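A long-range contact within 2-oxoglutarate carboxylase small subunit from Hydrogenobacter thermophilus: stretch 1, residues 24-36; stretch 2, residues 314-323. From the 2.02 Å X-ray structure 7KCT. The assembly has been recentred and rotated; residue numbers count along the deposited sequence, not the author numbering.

Stretch 1 24-36: CRVIRACKELGIQ
Stretch 2, residues 314-323: VDIVKWQIRI

Two helices distant in sequence pack obliquely through a small apolar seam bordered by two buried salt bridges. The first helix, already under way at Cys24, and helix 316-323 cross at -62°, their axes approaching to 9.3 Å; the register is set by Ala29 CA, 5.4 Å from Lys318 CA, and Val26 CA, 6.7 Å from Val317 CA. Ala29 points toward the second helix at this close approach: Ala29 CB lies 4.0 Å from Val317 CG1 and 4.1 Å from Ile321 CD1. Val317 CG1 (chi1 t) lies 4.0 Å from Val26 CG2, while Ile321 (m, t) places CG2 3.8 Å from Leu33 CD1 and 3.9 Å from Ile35 CD1.

Asp315, chi1 t, caps its helix by accepting from Lys318 N at OD1 (3.0 Å). Asp315 OD1 receives Arg25 NH2 at 2.9 Å, near the guanidinium plane, in a salt bridge; one water accepts from Arg25 NH1 (2.8 Å) and donates to Asp315 OD2 (2.6 Å). Val317 CB covers one guanidinium face, 3.7 Å from Arg25 NH2. Lys318 (t, t, m, t) starts sideways, but its end reaches Glu32 (m, t), Lys318 NZ to Glu32 OE1 3.0 Å, forming the second salt bridge.

Beyond Leu33 (m, t), Gly34 adopts positive phi (79/26) in a Schellman motif, with Gly34 N bonded to Lys31 O (2.9 Å) and Ile35 N to Cys30 O (2.8 Å).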

# COMPACT_ATOMS: atom_id res chain seq x y z
N CYS A 24 14.63 2.64 6.21
CA CYS A 24 13.72 1.51 6.12
C CYS A 24 13.42 1.13 4.68
O CYS A 24 13.39 -0.06 4.34
CB CYS A 24 12.42 1.80 6.89
SG CYS A 24 12.69 1.94 8.70
N ARG A 25 13.21 2.13 3.83
CA ARG A 25 12.97 1.91 2.40
C ARG A 25 14.11 1.17 1.74
O ARG A 25 13.90 0.25 0.93
CB ARG A 25 12.74 3.28 1.75
CG ARG A 25 12.79 3.26 0.23
CD ARG A 25 11.49 2.73 -0.32
NE ARG A 25 11.43 2.65 -1.78
CZ ARG A 25 11.71 1.57 -2.48
NH1 ARG A 25 12.12 0.46 -1.88
NH2 ARG A 25 11.54 1.61 -3.81
N VAL A 26 15.34 1.56 2.04
CA VAL A 26 16.48 0.86 1.47
C VAL A 26 16.61 -0.55 2.06
O VAL A 26 16.90 -1.51 1.34
CB VAL A 26 17.76 1.69 1.70
CG1 VAL A 26 19.00 0.91 1.30
CG2 VAL A 26 17.66 3.04 0.90
N ILE A 27 16.46 -0.69 3.38
CA ILE A 27 16.54 -2.00 4.01
C ILE A 27 15.55 -2.96 3.39
O ILE A 27 15.87 -4.13 3.15
CB ILE A 27 16.35 -1.94 5.54
CG1 ILE A 27 17.56 -1.29 6.15
CG2 ILE A 27 16.13 -3.37 6.10
CD1 ILE A 27 17.40 -0.81 7.54
N ARG A 28 14.34 -2.50 3.11
CA ARG A 28 13.34 -3.37 2.50
C ARG A 28 13.76 -3.85 1.11
O ARG A 28 13.53 -5.01 0.76
CB ARG A 28 11.99 -2.65 2.39
CG ARG A 28 10.94 -3.51 1.68
CD ARG A 28 9.46 -3.13 1.90
NE ARG A 28 9.16 -2.85 3.29
CZ ARG A 28 9.13 -3.75 4.27
NH1 ARG A 28 9.37 -5.02 4.00
NH2 ARG A 28 8.89 -3.38 5.52
N ALA A 29 14.30 -2.94 0.29
CA ALA A 29 14.78 -3.30 -1.04
C ALA A 29 15.88 -4.35 -0.95
O ALA A 29 15.91 -5.28 -1.76
CB ALA A 29 15.28 -2.06 -1.78
N CYS A 30 16.79 -4.20 0.03
CA CYS A 30 17.85 -5.17 0.24
C CYS A 30 17.32 -6.54 0.66
O CYS A 30 17.81 -7.57 0.19
CB CYS A 30 18.84 -4.66 1.30
SG CYS A 30 19.88 -3.27 0.81
N LYS A 31 16.33 -6.58 1.55
CA LYS A 31 15.79 -7.86 1.99
C LYS A 31 15.13 -8.59 0.83
O LYS A 31 15.31 -9.80 0.66
CB LYS A 31 14.79 -7.65 3.11
CG LYS A 31 15.43 -7.31 4.46
CD LYS A 31 14.31 -6.93 5.48
CE LYS A 31 13.60 -8.17 6.02
NZ LYS A 31 14.43 -8.98 7.01
N GLU A 32 14.39 -7.85 -0.01
CA GLU A 32 13.74 -8.49 -1.15
C GLU A 32 14.77 -9.05 -2.12
O GLU A 32 14.54 -10.10 -2.73
CB GLU A 32 12.80 -7.51 -1.86
CG GLU A 32 11.53 -7.16 -1.05
CD GLU A 32 10.64 -6.08 -1.71
OE1 GLU A 32 11.03 -5.63 -2.81
OE2 GLU A 32 9.57 -5.68 -1.15
N LEU A 33 15.93 -8.41 -2.25
CA LEU A 33 17.06 -8.89 -3.04
C LEU A 33 17.90 -9.95 -2.35
O LEU A 33 18.81 -10.48 -2.98
CB LEU A 33 17.97 -7.71 -3.41
CG LEU A 33 17.42 -6.67 -4.37
CD1 LEU A 33 18.34 -5.47 -4.52
CD2 LEU A 33 17.19 -7.34 -5.73
N GLY A 34 17.64 -10.29 -1.08
CA GLY A 34 18.41 -11.28 -0.36
C GLY A 34 19.74 -10.79 0.16
O GLY A 34 20.67 -11.58 0.32
N ILE A 35 19.85 -9.51 0.40
CA ILE A 35 21.10 -8.89 0.84
C ILE A 35 21.00 -8.64 2.34
O ILE A 35 19.97 -8.16 2.83
CB ILE A 35 21.34 -7.55 0.11
CG1 ILE A 35 21.47 -7.78 -1.41
CG2 ILE A 35 22.53 -6.84 0.69
CD1 ILE A 35 21.27 -6.49 -2.22
N GLN A 36 22.07 -8.94 3.07
CA GLN A 36 22.17 -8.63 4.49
C GLN A 36 22.35 -7.13 4.66
O GLN A 36 23.00 -6.48 3.84
CB GLN A 36 23.36 -9.37 5.10
CG GLN A 36 23.13 -10.90 5.02
CD GLN A 36 24.36 -11.73 5.26
OE1 GLN A 36 25.43 -11.22 5.55
NE2 GLN A 36 24.20 -13.05 5.16
N VAL A 314 8.31 1.25 -11.90
CA VAL A 314 9.75 1.02 -11.78
C VAL A 314 10.17 1.22 -10.31
O VAL A 314 9.99 2.29 -9.75
CB VAL A 314 10.53 1.95 -12.72
CG1 VAL A 314 12.00 1.86 -12.51
CG2 VAL A 314 10.19 1.60 -14.17
N ASP A 315 10.75 0.19 -9.70
CA ASP A 315 11.27 0.28 -8.32
C ASP A 315 12.65 0.95 -8.36
O ASP A 315 13.66 0.31 -8.66
CB ASP A 315 11.34 -1.11 -7.71
CG ASP A 315 11.77 -1.09 -6.28
OD1 ASP A 315 12.52 -0.15 -5.88
OD2 ASP A 315 11.39 -2.05 -5.58
N ILE A 316 12.70 2.26 -8.10
CA ILE A 316 13.92 3.03 -8.31
C ILE A 316 15.04 2.63 -7.34
O ILE A 316 16.22 2.56 -7.72
CB ILE A 316 13.61 4.52 -8.22
CG1 ILE A 316 12.67 4.97 -9.34
CG2 ILE A 316 14.92 5.28 -8.21
CD1 ILE A 316 11.99 6.35 -8.98
N VAL A 317 14.72 2.43 -6.07
CA VAL A 317 15.76 2.08 -5.10
C VAL A 317 16.35 0.70 -5.40
O VAL A 317 17.56 0.50 -5.30
CB VAL A 317 15.20 2.16 -3.67
CG1 VAL A 317 16.22 1.72 -2.64
CG2 VAL A 317 14.78 3.57 -3.34
N LYS A 318 15.50 -0.30 -5.66
CA LYS A 318 16.03 -1.60 -6.03
C LYS A 318 16.94 -1.48 -7.25
O LYS A 318 18.00 -2.12 -7.30
CB LYS A 318 14.88 -2.59 -6.27
CG LYS A 318 15.34 -4.03 -6.29
CD LYS A 318 14.21 -5.04 -6.46
CE LYS A 318 13.36 -5.18 -5.22
NZ LYS A 318 12.45 -6.37 -5.33
N TRP A 319 16.55 -0.66 -8.24
CA TRP A 319 17.39 -0.47 -9.42
C TRP A 319 18.70 0.23 -9.07
O TRP A 319 19.75 -0.13 -9.61
CB TRP A 319 16.63 0.30 -10.55
CG TRP A 319 15.90 -0.69 -11.37
CD1 TRP A 319 14.54 -0.88 -11.44
CD2 TRP A 319 16.48 -1.71 -12.21
NE1 TRP A 319 14.26 -1.95 -12.23
CE2 TRP A 319 15.42 -2.46 -12.75
CE3 TRP A 319 17.79 -2.02 -12.59
CZ2 TRP A 319 15.63 -3.53 -13.63
CZ3 TRP A 319 18.00 -3.07 -13.47
CH2 TRP A 319 16.93 -3.82 -13.98
N GLN A 320 18.67 1.22 -8.17
CA GLN A 320 19.93 1.78 -7.70
C GLN A 320 20.89 0.66 -7.31
O GLN A 320 22.06 0.66 -7.68
CB GLN A 320 19.71 2.72 -6.52
CG GLN A 320 19.36 4.18 -6.83
CD GLN A 320 19.20 4.98 -5.56
OE1 GLN A 320 18.37 4.66 -4.70
NE2 GLN A 320 20.06 5.97 -5.39
N ILE A 321 20.40 -0.29 -6.52
CA ILE A 321 21.27 -1.31 -5.96
C ILE A 321 21.75 -2.26 -7.04
O ILE A 321 22.92 -2.62 -7.07
CB ILE A 321 20.52 -2.06 -4.84
CG1 ILE A 321 20.26 -1.10 -3.68
CG2 ILE A 321 21.38 -3.24 -4.35
CD1 ILE A 321 19.20 -1.56 -2.75
N ARG A 322 20.87 -2.66 -7.95
CA ARG A 322 21.27 -3.51 -9.05
C ARG A 322 22.29 -2.83 -9.96
O ARG A 322 23.20 -3.49 -10.48
CB ARG A 322 20.05 -3.89 -9.86
CG ARG A 322 19.15 -4.91 -9.26
CD ARG A 322 17.85 -5.01 -10.09
NE ARG A 322 17.22 -6.25 -9.74
CZ ARG A 322 15.93 -6.42 -9.52
NH1 ARG A 322 15.06 -5.42 -9.64
NH2 ARG A 322 15.51 -7.64 -9.16
N ILE A 323 22.06 -1.56 -10.28
CA ILE A 323 22.97 -0.79 -11.12
C ILE A 323 24.33 -0.71 -10.48
O ILE A 323 25.36 -0.87 -11.14
CB ILE A 323 22.39 0.62 -11.37
CG1 ILE A 323 21.32 0.63 -12.43
CG2 ILE A 323 23.46 1.61 -11.74
CD1 ILE A 323 20.43 1.88 -12.35
O HOH W 1 11.73 -2.13 -2.96